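Local coordinates for protein beta-galactosidase (Marinomonas sp. ef1, PDB 6Y2K) that hydrolyses beta-galactosides at their terminal galactose as a cold-active glycosidase of family GH42 that assembles into a hexamer, at residues D147-Y152 with F247-H252; D191-P196 with P205-D210; F211-S216 with D417-W422. All coordinates share one frame; numbering follows the deposited sequence. Where two conformers were deposited one is given.

Interaction 1: D147-Y152 with F247-H252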
loop_
_atom_site.group_PDB
_atom_site.type_symbol
_atom_site.label_atom_id
_atom_site.label_comp_id
_atom_site.label_asym_id
_atom_site.label_seq_id
_atom_site.Cartn_x
_atom_site.Cartn_y
_atom_site.Cartn_z
ATOM N N ASP A 147 -11.120 -9.986 -37.272
ATOM C CA ASP A 147 -11.427 -11.405 -37.065
ATOM C C ASP A 147 -12.336 -11.975 -38.158
ATOM O O ASP A 147 -13.413 -12.533 -37.888
ATOM C CB ASP A 147 -12.009 -11.627 -35.657
ATOM C CG ASP A 147 -11.158 -10.982 -34.573
ATOM O OD1 ASP A 147 -9.931 -11.203 -34.558
ATOM O OD2 ASP A 147 -11.719 -10.237 -33.746
ATOM N N THR A 148 -11.874 -11.840 -39.399
ATOM C CA THR A 148 -12.651 -12.234 -40.575
ATOM C C THR A 148 -12.175 -13.536 -41.246
ATOM O O THR A 148 -12.703 -13.909 -42.296
ATOM C CB THR A 148 -12.743 -11.065 -41.597
ATOM O OG1 THR A 148 -11.447 -10.493 -41.846
ATOM C CG2 THR A 148 -13.678 -9.977 -41.065
ATOM N N VAL A 149 -11.220 -14.247 -40.638
ATOM C CA VAL A 149 -10.804 -15.563 -41.140
ATOM C C VAL A 149 -11.890 -16.601 -40.811
ATOM O O VAL A 149 -12.419 -17.254 -41.711
ATOM C CB VAL A 149 -9.440 -16.003 -40.571
ATOM C CG1 VAL A 149 -9.080 -17.409 -41.037
ATOM C CG2 VAL A 149 -8.352 -15.015 -40.981
ATOM N N LEU A 150 -12.214 -16.747 -39.528
ATOM C CA LEU A 150 -13.274 -17.669 -39.102
ATOM C C LEU A 150 -14.640 -17.044 -39.388
ATOM O O LEU A 150 -14.900 -15.889 -39.024
ATOM C CB LEU A 150 -13.153 -18.007 -37.612
ATOM C CG LEU A 150 -11.866 -18.689 -37.138
ATOM C CD1 LEU A 150 -11.975 -19.033 -35.660
ATOM C CD2 LEU A 150 -11.545 -19.939 -37.946
ATOM N N SER A 151 -15.480 -17.789 -40.096
ATOM C CA SER A 151 -16.848 -17.384 -40.413
ATOM C C SER A 151 -17.727 -18.613 -40.298
ATOM O O SER A 151 -17.259 -19.738 -40.481
ATOM C CB SER A 151 -16.928 -16.776 -41.815
ATOM O OG SER A 151 -18.275 -16.666 -42.258
ATOM N N TYR A 152 -18.995 -18.392 -39.965
ATOM C CA TYR A 152 -19.887 -19.470 -39.544
ATOM C C TYR A 152 -21.192 -19.458 -40.335
ATOM O O TYR A 152 -22.279 -19.668 -39.783
ATOM C CB TYR A 152 -20.123 -19.354 -38.036
ATOM C CG TYR A 152 -18.832 -19.418 -37.239
ATOM C CD1 TYR A 152 -18.312 -20.640 -36.822
ATOM C CD2 TYR A 152 -18.122 -18.261 -36.917
ATOM C CE1 TYR A 152 -17.128 -20.713 -36.094
ATOM C CE2 TYR A 152 -16.938 -18.324 -36.193
ATOM C CZ TYR A 152 -16.445 -19.558 -35.782
ATOM O OH TYR A 152 -15.275 -19.637 -35.069
ATOM N N PHE A 247 -1.666 -10.892 -34.824
ATOM C CA PHE A 247 -2.733 -11.531 -35.595
ATOM C C PHE A 247 -2.280 -12.890 -36.117
ATOM O O PHE A 247 -1.322 -12.983 -36.888
ATOM C CB PHE A 247 -3.212 -10.650 -36.758
ATOM C CG PHE A 247 -4.492 -11.136 -37.351
ATOM C CD1 PHE A 247 -5.706 -10.803 -36.765
ATOM C CD2 PHE A 247 -4.480 -12.020 -38.425
ATOM C CE1 PHE A 247 -6.893 -11.303 -37.276
ATOM C CE2 PHE A 247 -5.659 -12.518 -38.945
ATOM C CZ PHE A 247 -6.869 -12.168 -38.364
ATOM N N THR A 248 -2.989 -13.940 -35.719
ATOM C CA THR A 248 -2.534 -15.306 -35.950
ATOM C C THR A 248 -3.560 -16.256 -36.574
ATOM O O THR A 248 -3.304 -17.458 -36.654
ATOM C CB THR A 248 -2.060 -15.902 -34.618
ATOM O OG1 THR A 248 -3.118 -15.796 -33.662
ATOM C CG2 THR A 248 -0.859 -15.157 -34.109
ATOM N N ALA A 249 -4.685 -15.728 -37.054
ATOM C CA ALA A 249 -5.823 -16.570 -37.439
ATOM C C ALA A 249 -5.674 -17.330 -38.762
ATOM O O ALA A 249 -6.438 -18.261 -38.996
ATOM C CB ALA A 249 -7.106 -15.751 -37.455
ATOM N N PHE A 250 -4.734 -16.932 -39.627
ATOM C CA PHE A 250 -4.358 -17.744 -40.793
ATOM C C PHE A 250 -2.846 -17.973 -40.841
ATOM O O PHE A 250 -2.071 -17.278 -40.178
ATOM C CB PHE A 250 -4.876 -17.143 -42.108
ATOM C CG PHE A 250 -4.198 -15.866 -42.522
ATOM C CD1 PHE A 250 -4.685 -14.641 -42.098
ATOM C CD2 PHE A 250 -3.095 -15.890 -43.370
ATOM C CE1 PHE A 250 -4.066 -13.464 -42.486
ATOM C CE2 PHE A 250 -2.471 -14.708 -43.762
ATOM C CZ PHE A 250 -2.963 -13.498 -43.329
ATOM N N ASP A 251 -2.442 -18.973 -41.618
ATOM C CA ASP A 251 -1.030 -19.319 -41.781
ATOM C C ASP A 251 -0.363 -18.344 -42.751
ATOM O O ASP A 251 -0.536 -18.459 -43.974
ATOM C CB ASP A 251 -0.918 -20.770 -42.263
ATOM C CG ASP A 251 0.514 -21.280 -42.322
ATOM O OD1 ASP A 251 1.464 -20.473 -42.288
ATOM O OD2 ASP A 251 0.671 -22.521 -42.417
ATOM N N HIS A 252 0.405 -17.400 -42.197
ATOM C CA HIS A 252 1.053 -16.349 -42.987
ATOM C C HIS A 252 2.248 -16.883 -43.785
ATOM O O HIS A 252 2.602 -16.308 -44.815
ATOM C CB HIS A 252 1.517 -15.188 -42.106
ATOM C CG HIS A 252 0.406 -14.433 -41.436
ATOM N ND1 HIS A 252 -0.575 -15.046 -40.683
ATOM C CD2 HIS A 252 0.137 -13.107 -41.396
ATOM C CE1 HIS A 252 -1.401 -14.124 -40.213
ATOM N NE2 HIS A 252 -0.989 -12.940 -40.626
#

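Interaction 2: D191-P196 with P205-D210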
loop_
_atom_site.group_PDB
_atom_site.type_symbol
_atom_site.label_atom_id
_atom_site.label_comp_id
_atom_site.label_asym_id
_atom_site.label_seq_id
_atom_site.Cartn_x
_atom_site.Cartn_y
_atom_site.Cartn_z
ATOM N N ASP A 191 -21.430 -35.013 -44.245
ATOM C CA ASP A 191 -22.560 -34.073 -44.256
ATOM C C ASP A 191 -23.362 -34.030 -42.943
ATOM O O ASP A 191 -24.307 -33.257 -42.822
ATOM C CB ASP A 191 -23.489 -34.361 -45.448
ATOM C CG ASP A 191 -22.837 -34.035 -46.789
ATOM O OD1 ASP A 191 -21.807 -33.319 -46.821
ATOM O OD2 ASP A 191 -23.362 -34.494 -47.819
ATOM N N GLU A 192 -22.998 -34.874 -41.970
ATOM C CA GLU A 192 -23.526 -34.753 -40.606
ATOM C C GLU A 192 -22.737 -33.744 -39.757
ATOM O O GLU A 192 -23.238 -33.281 -38.727
ATOM C CB GLU A 192 -23.549 -36.103 -39.886
ATOM C CG GLU A 192 -24.684 -37.018 -40.319
ATOM C CD GLU A 192 -24.878 -38.217 -39.400
ATOM O OE1 GLU A 192 -23.959 -38.542 -38.609
ATOM O OE2 GLU A 192 -25.964 -38.838 -39.472
ATOM N N ILE A 193 -21.514 -33.419 -40.177
ATOM C CA ILE A 193 -20.619 -32.583 -39.388
ATOM C C ILE A 193 -21.083 -31.126 -39.488
ATOM O O ILE A 193 -21.393 -30.639 -40.574
ATOM C CB ILE A 193 -19.146 -32.724 -39.844
ATOM C CG1 ILE A 193 -18.669 -34.181 -39.673
ATOM C CG2 ILE A 193 -18.260 -31.777 -39.048
ATOM C CD1 ILE A 193 -17.318 -34.488 -40.276
ATOM N N GLU A 194 -21.153 -30.454 -38.340
ATOM C CA GLU A 194 -21.580 -29.062 -38.258
ATOM C C GLU A 194 -20.379 -28.155 -37.995
ATOM O O GLU A 194 -19.261 -28.616 -37.762
ATOM C CB GLU A 194 -22.617 -28.890 -37.131
ATOM C CG GLU A 194 -23.892 -29.718 -37.273
ATOM C CD GLU A 194 -24.826 -29.283 -38.399
ATOM O OE1 GLU A 194 -24.670 -28.174 -38.955
ATOM O OE2 GLU A 194 -25.739 -30.078 -38.724
ATOM N N LEU A 195 -20.628 -26.848 -38.032
ATOM C CA LEU A 195 -19.644 -25.860 -37.596
ATOM C C LEU A 195 -19.432 -26.024 -36.082
ATOM O O LEU A 195 -20.345 -26.492 -35.387
ATOM C CB LEU A 195 -20.136 -24.441 -37.924
ATOM C CG LEU A 195 -20.343 -24.130 -39.411
ATOM C CD1 LEU A 195 -21.136 -22.840 -39.588
ATOM C CD2 LEU A 195 -18.999 -24.066 -40.132
ATOM N N PRO A 196 -18.228 -25.674 -35.570
ATOM C CA PRO A 196 -17.937 -25.818 -34.140
ATOM C C PRO A 196 -18.465 -24.709 -33.210
ATOM O O PRO A 196 -18.198 -24.767 -32.007
ATOM C CB PRO A 196 -16.411 -25.844 -34.110
ATOM C CG PRO A 196 -16.021 -24.969 -35.238
ATOM C CD PRO A 196 -17.030 -25.239 -36.317
ATOM N N PRO A 205 -11.510 -30.482 -29.589
ATOM C CA PRO A 205 -10.381 -29.694 -30.095
ATOM C C PRO A 205 -9.897 -30.084 -31.506
ATOM O O PRO A 205 -9.372 -29.221 -32.216
ATOM C CB PRO A 205 -9.284 -29.918 -29.039
ATOM C CG PRO A 205 -9.713 -31.134 -28.271
ATOM C CD PRO A 205 -11.210 -31.059 -28.263
ATOM N N SER A 206 -10.070 -31.355 -31.896
ATOM C CA SER A 206 -9.741 -31.816 -33.256
ATOM C C SER A 206 -10.619 -31.145 -34.304
ATOM O O SER A 206 -10.150 -30.770 -35.375
ATOM C CB SER A 206 -9.909 -33.336 -33.379
ATOM O OG SER A 206 -9.141 -34.025 -32.407
ATOM N N HIS A 207 -11.898 -31.024 -33.970
ATOM C CA HIS A 207 -12.909 -30.342 -34.775
ATOM C C HIS A 207 -12.541 -28.867 -34.955
ATOM O O HIS A 207 -12.549 -28.345 -36.075
ATOM C CB HIS A 207 -14.262 -30.519 -34.061
ATOM C CG HIS A 207 -15.444 -29.951 -34.782
ATOM N ND1 HIS A 207 -16.702 -29.939 -34.217
ATOM C CD2 HIS A 207 -15.576 -29.379 -36.005
ATOM C CE1 HIS A 207 -17.555 -29.389 -35.062
ATOM N NE2 HIS A 207 -16.899 -29.039 -36.152
ATOM N N ARG A 208 -12.196 -28.209 -33.854
ATOM C CA ARG A 208 -11.858 -26.790 -33.896
ATOM C C ARG A 208 -10.550 -26.531 -34.638
ATOM O O ARG A 208 -10.441 -25.529 -35.356
ATOM C CB ARG A 208 -11.790 -26.208 -32.485
ATOM C CG ARG A 208 -13.138 -26.192 -31.766
ATOM C CD ARG A 208 -12.998 -25.798 -30.303
ATOM N NE ARG A 208 -12.497 -24.435 -30.156
ATOM C CZ ARG A 208 -11.928 -23.926 -29.064
ATOM N NH1 ARG A 208 -11.514 -22.658 -29.087
ATOM N NH2 ARG A 208 -11.720 -24.661 -27.974
ATOM N N LEU A 209 -9.568 -27.420 -34.470
ATOM C CA LEU A 209 -8.275 -27.258 -35.145
ATOM C C LEU A 209 -8.373 -27.445 -36.670
ATOM O O LEU A 209 -7.851 -26.618 -37.442
ATOM C CB LEU A 209 -7.221 -28.199 -34.543
ATOM C CG LEU A 209 -5.800 -28.067 -35.094
ATOM C CD1 LEU A 209 -5.284 -26.638 -35.003
ATOM C CD2 LEU A 209 -4.856 -29.004 -34.361
ATOM N N ASP A 210 -9.027 -28.523 -37.099
ATOM C CA ASP A 210 -9.310 -28.736 -38.530
ATOM C C ASP A 210 -10.150 -27.596 -39.127
ATOM O O ASP A 210 -9.909 -27.189 -40.276
ATOM C CB ASP A 210 -10.001 -30.087 -38.775
ATOM C CG ASP A 210 -9.021 -31.252 -38.898
ATOM O OD1 ASP A 210 -7.788 -31.051 -38.971
ATOM O OD2 ASP A 210 -9.508 -32.399 -38.951
#

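Interaction 3: F211-S216 with D417-W422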
loop_
_atom_site.group_PDB
_atom_site.type_symbol
_atom_site.label_atom_id
_atom_site.label_comp_id
_atom_site.label_asym_id
_atom_site.label_seq_id
_atom_site.Cartn_x
_atom_site.Cartn_y
_atom_site.Cartn_z
ATOM N N PHE A 211 -11.096 -27.057 -38.352
ATOM C CA PHE A 211 -11.862 -25.900 -38.815
ATOM C C PHE A 211 -10.961 -24.678 -39.056
ATOM O O PHE A 211 -11.086 -24.008 -40.094
ATOM C CB PHE A 211 -13.019 -25.556 -37.865
ATOM C CG PHE A 211 -13.908 -24.469 -38.385
ATOM C CD1 PHE A 211 -14.632 -24.659 -39.552
ATOM C CD2 PHE A 211 -14.002 -23.247 -37.730
ATOM C CE1 PHE A 211 -15.443 -23.656 -40.056
ATOM C CE2 PHE A 211 -14.824 -22.242 -38.222
ATOM C CZ PHE A 211 -15.536 -22.447 -39.391
ATOM N N GLN A 212 -10.048 -24.402 -38.117
ATOM C CA GLN A 212 -9.098 -23.295 -38.268
ATOM C C GLN A 212 -8.224 -23.491 -39.495
ATOM O O GLN A 212 -8.001 -22.556 -40.256
ATOM C CB GLN A 212 -8.203 -23.147 -37.032
ATOM C CG GLN A 212 -7.432 -21.832 -36.964
ATOM C CD GLN A 212 -8.197 -20.705 -36.283
ATOM O OE1 GLN A 212 -8.982 -20.940 -35.371
ATOM N NE2 GLN A 212 -7.955 -19.473 -36.713
ATOM N N ARG A 213 -7.725 -24.712 -39.661
ATOM C CA ARG A 213 -6.886 -25.062 -40.800
ATOM C C ARG A 213 -7.628 -24.852 -42.112
ATOM O O ARG A 213 -7.067 -24.291 -43.066
ATOM C CB ARG A 213 -6.412 -26.513 -40.692
ATOM C CG ARG A 213 -5.395 -26.746 -39.584
ATOM C CD ARG A 213 -5.402 -28.201 -39.145
ATOM N NE ARG A 213 -4.226 -28.581 -38.361
ATOM C CZ ARG A 213 -4.064 -29.768 -37.767
ATOM N NH1 ARG A 213 -5.003 -30.707 -37.846
ATOM N NH2 ARG A 213 -2.948 -30.025 -37.080
ATOM N N CYS A 214 -8.890 -25.284 -42.153
ATOM C CA CYS A 214 -9.709 -25.133 -43.359
ATOM C C CYS A 214 -9.937 -23.659 -43.697
ATOM O O CYS A 214 -9.710 -23.245 -44.835
ATOM C CB CYS A 214 -11.047 -25.870 -43.204
ATOM S SG CYS A 214 -12.165 -25.644 -44.603
ATOM N N CYS A 215 -10.361 -22.871 -42.703
ATOM C CA CYS A 215 -10.567 -21.433 -42.884
ATOM C C CYS A 215 -9.286 -20.722 -43.348
ATOM O O CYS A 215 -9.335 -19.863 -44.238
ATOM C CB CYS A 215 -11.126 -20.786 -41.611
ATOM S SG CYS A 215 -12.836 -21.264 -41.242
ATOM N N SER A 216 -8.151 -21.099 -42.767
ATOM C CA SER A 216 -6.866 -20.566 -43.199
ATOM C C SER A 216 -6.607 -20.925 -44.670
ATOM O O SER A 216 -6.204 -20.072 -45.454
ATOM C CB SER A 216 -5.735 -21.094 -42.320
ATOM O OG SER A 216 -4.491 -20.566 -42.735
ATOM N N ASP A 417 5.205 -21.325 -35.332
ATOM C CA ASP A 417 4.348 -22.219 -36.101
ATOM C C ASP A 417 2.882 -21.825 -35.873
ATOM O O ASP A 417 2.376 -21.961 -34.762
ATOM C CB ASP A 417 4.608 -23.664 -35.650
ATOM C CG ASP A 417 4.033 -24.693 -36.601
ATOM O OD1 ASP A 417 4.733 -25.092 -37.557
ATOM O OD2 ASP A 417 2.885 -25.122 -36.375
ATOM N N TYR A 418 2.209 -21.335 -36.921
ATOM C CA TYR A 418 0.786 -20.976 -36.810
ATOM C C TYR A 418 -0.091 -22.161 -36.370
ATOM O O TYR A 418 -1.020 -21.989 -35.581
ATOM C CB TYR A 418 0.263 -20.349 -38.109
ATOM C CG TYR A 418 0.809 -18.961 -38.329
ATOM C CD1 TYR A 418 0.185 -17.846 -37.764
ATOM C CD2 TYR A 418 1.965 -18.755 -39.080
ATOM C CE1 TYR A 418 0.695 -16.567 -37.951
ATOM C CE2 TYR A 418 2.481 -17.480 -39.272
ATOM C CZ TYR A 418 1.842 -16.391 -38.703
ATOM O OH TYR A 418 2.357 -15.128 -38.885
ATOM N N ASP A 419 0.236 -23.360 -36.836
ATOM C CA ASP A 419 -0.523 -24.537 -36.444
ATOM C C ASP A 419 -0.415 -24.801 -34.940
ATOM O O ASP A 419 -1.417 -25.128 -34.301
ATOM C CB ASP A 419 -0.111 -25.773 -37.249
ATOM C CG ASP A 419 -1.174 -26.840 -37.244
ATOM O OD1 ASP A 419 -2.173 -26.667 -37.977
ATOM O OD2 ASP A 419 -1.016 -27.840 -36.503
ATOM N N ALA A 420 0.788 -24.641 -34.382
ATOM C CA ALA A 420 1.001 -24.729 -32.930
ATOM C C ALA A 420 0.211 -23.646 -32.189
ATOM O O ALA A 420 -0.425 -23.926 -31.172
ATOM C CB ALA A 420 2.485 -24.622 -32.586
ATOM N N CYS A 421 0.243 -22.425 -32.714
ATOM C CA CYS A 421 -0.543 -21.319 -32.153
ATOM C C CYS A 421 -2.032 -21.664 -32.022
ATOM O O CYS A 421 -2.633 -21.464 -30.962
ATOM C CB CYS A 421 -0.374 -20.057 -33.002
ATOM S SG CYS A 421 -1.024 -18.578 -32.214
ATOM N N TRP A 422 -2.610 -22.217 -33.087
ATOM C CA TRP A 422 -4.021 -22.629 -33.094
ATOM C C TRP A 422 -4.290 -23.731 -32.063
ATOM O O TRP A 422 -5.234 -23.632 -31.274
ATOM C CB TRP A 422 -4.457 -23.106 -34.486
ATOM C CG TRP A 422 -4.204 -22.118 -35.593
ATOM C CD1 TRP A 422 -4.167 -20.760 -35.485
ATOM C CD2 TRP A 422 -3.991 -22.415 -36.981
ATOM N NE1 TRP A 422 -3.915 -20.193 -36.713
ATOM C CE2 TRP A 422 -3.811 -21.186 -37.649
ATOM C CE3 TRP A 422 -3.930 -23.600 -37.721
ATOM C CZ2 TRP A 422 -3.586 -21.106 -39.028
ATOM C CZ3 TRP A 422 -3.697 -23.523 -39.096
ATOM C CH2 TRP A 422 -3.527 -22.279 -39.732
#

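Interaction 1: D147-Y152 with F247-H252
Two irregular loops draw together here, their backbones closest at Val149 and Ala249, whose CA atoms are 6.3 Å apart. Val149 carries most of the contact. Its CG1 is anti to the backbone N (chi1 176°) and rests against the carbonyl of Ala249, CG1 to O being 3.4 Å. Its other methyl, CG2, is shared by three apolar partners: it lies 3.8 Å from Ala249 CB, 3.9 Å from Phe250 CD1 and 4.1 Å from Phe247 CZ, meeting both phenyl rings at their edges. A branched residue suits this place because one methyl can serve the backbone side while the other fills the junction between the rings; the small Ala249 lets it come close. An alanine in place of Val149 would lose both methyls and would probably loosen the seat of the two aromatic rings. The exposed Asp147 brings OD1 near the plane of the Phe247 ring, beside CE1. While Val149 meets the Phe250 ring at its edge, His252 CE1 lies over the centre of one face, and His252 ND1 donates to Phe250 O at 2.7 Å, a bond that helps fix the imidazole. The loops follow strands 134-138 and 238-244, the fourth and fifth of the (beta/alpha)8 barrel, at the end where such enzymes form their active sites. Val149 and Phe250 also lean on helix 205-233, through Cys215 and Ser216.

Interaction 2: D191-P196 with P205-D210
The imidazole of His207 is the flat group at the centre. Pro196 CB sits over one face, 3.9 Å from the ring centroid and only 12° off its normal, a CH-pi contact; Glu194 O lies at the edge, near the ring plane, and Trp178 also stacks on the ring. With CG anti to the backbone N (chi1 -177°), the histidine reaches from its helix to the loop, and NE2 donates to Glu194 O over 2.9 Å. The bond leaves the ring edge somewhat bent, with an N-H...O angle of 132°, but meets the acceptor in its carbonyl plane. Because a carbonyl can only accept, NE2 must carry a hydrogen; together with the proline on the face, the bond limits ring rotation. Both segments belong to the long connection between the fourth and fifth strands of the (beta/alpha)8 barrel: residues 191-196 form the loop that leads to helix 205-233, and His207 lies in the first turns of that helix, so the bond ties the incoming chain to the start of the helix. Pro205 suits the opening position, where a helix needs no backbone N-H. Pro196, with its compact, rigid ring, presents its CB to a second residue as well, 4.0 Å from Arg208 CG, the aliphatic root of the arginine. Ile193 brings CG2 to 4.2 Å from His207 NE2, adding an apolar neighbour beside the polar bond. While the backbone carbonyl of Glu194 serves the histidine, its side chain turns off to form a salt bridge through OE2 with Lys79 NZ of a neighbouring subunit.

Interaction 3: F211-S216 with D417-W422
Arg213 NH2 is held by two acceptors, Asp419 OD2 at 3.0 Å and the backbone carbonyl of Glu502. Two short helical segments cross here at 138°, their axes 10.8 Å apart, and join the (beta/alpha)8-barrel domain, through helix 205-233, to the trimerisation domain, through helix 418-426. The salt bridge is bidentate and side-on: Arg213 NE donates to Asp419 OD1 at 2.8 Å in a nearly straight line (177°), while NH2 takes the other oxygen. Both oxygens use their syn lone pairs, and the guanidinium and carboxylate planes are only 9° apart. An arginine suits this place because its extended chain spans the gap and its third nitrogen, NH1, remains for Asp210, so all three nitrogens have acceptors, and the in-plane pair to Asp419 holds the group nearly coplanar with the carboxylate. Beside it, the broad indole of Trp422 lies between the two helices. Gln212 CG lies over its five-membered ring, 3.5 Å from the centroid, in a CH-pi contact, with Asp419 CA and Tyr418 O over the opposite face. Bent at chi2, Gln212 can send NE2 on to Ala249 O. Arg213 CG touches the indole at CZ3, and Ser216, small enough to admit the ring, brings OG to 3.6 Å from CH2 while bonding to Asp251 N. At the start of helix 418-426, the N-cap Asp417 accepts from Ala420 N at 2.9 Å through the anti lone pair of OD2.

In the fold
From the N terminus, residues 147-152 open interaction 1 after the fourth barrel strand. Before that loop closes at 247-252, beyond the fifth strand, the chain makes the whole of interaction 2, a short closure that lies within it. Helix 205-233 continues without a break from 205-210 into 211-216, where interaction 3 opens, closing about 200 residues later at 417-422; interactions 1 and 3 thus cross. They also touch: Thr248 O probably accepts from Trp422 NE1 at 2.8 Å. Leu195 and Pro196 pack on Phe211, linking interactions 2 and 3. Together, the contacts tie two barrel loops, the segment leading into helix 205-233, that helix itself and helix 418-426 of the trimerisation domain.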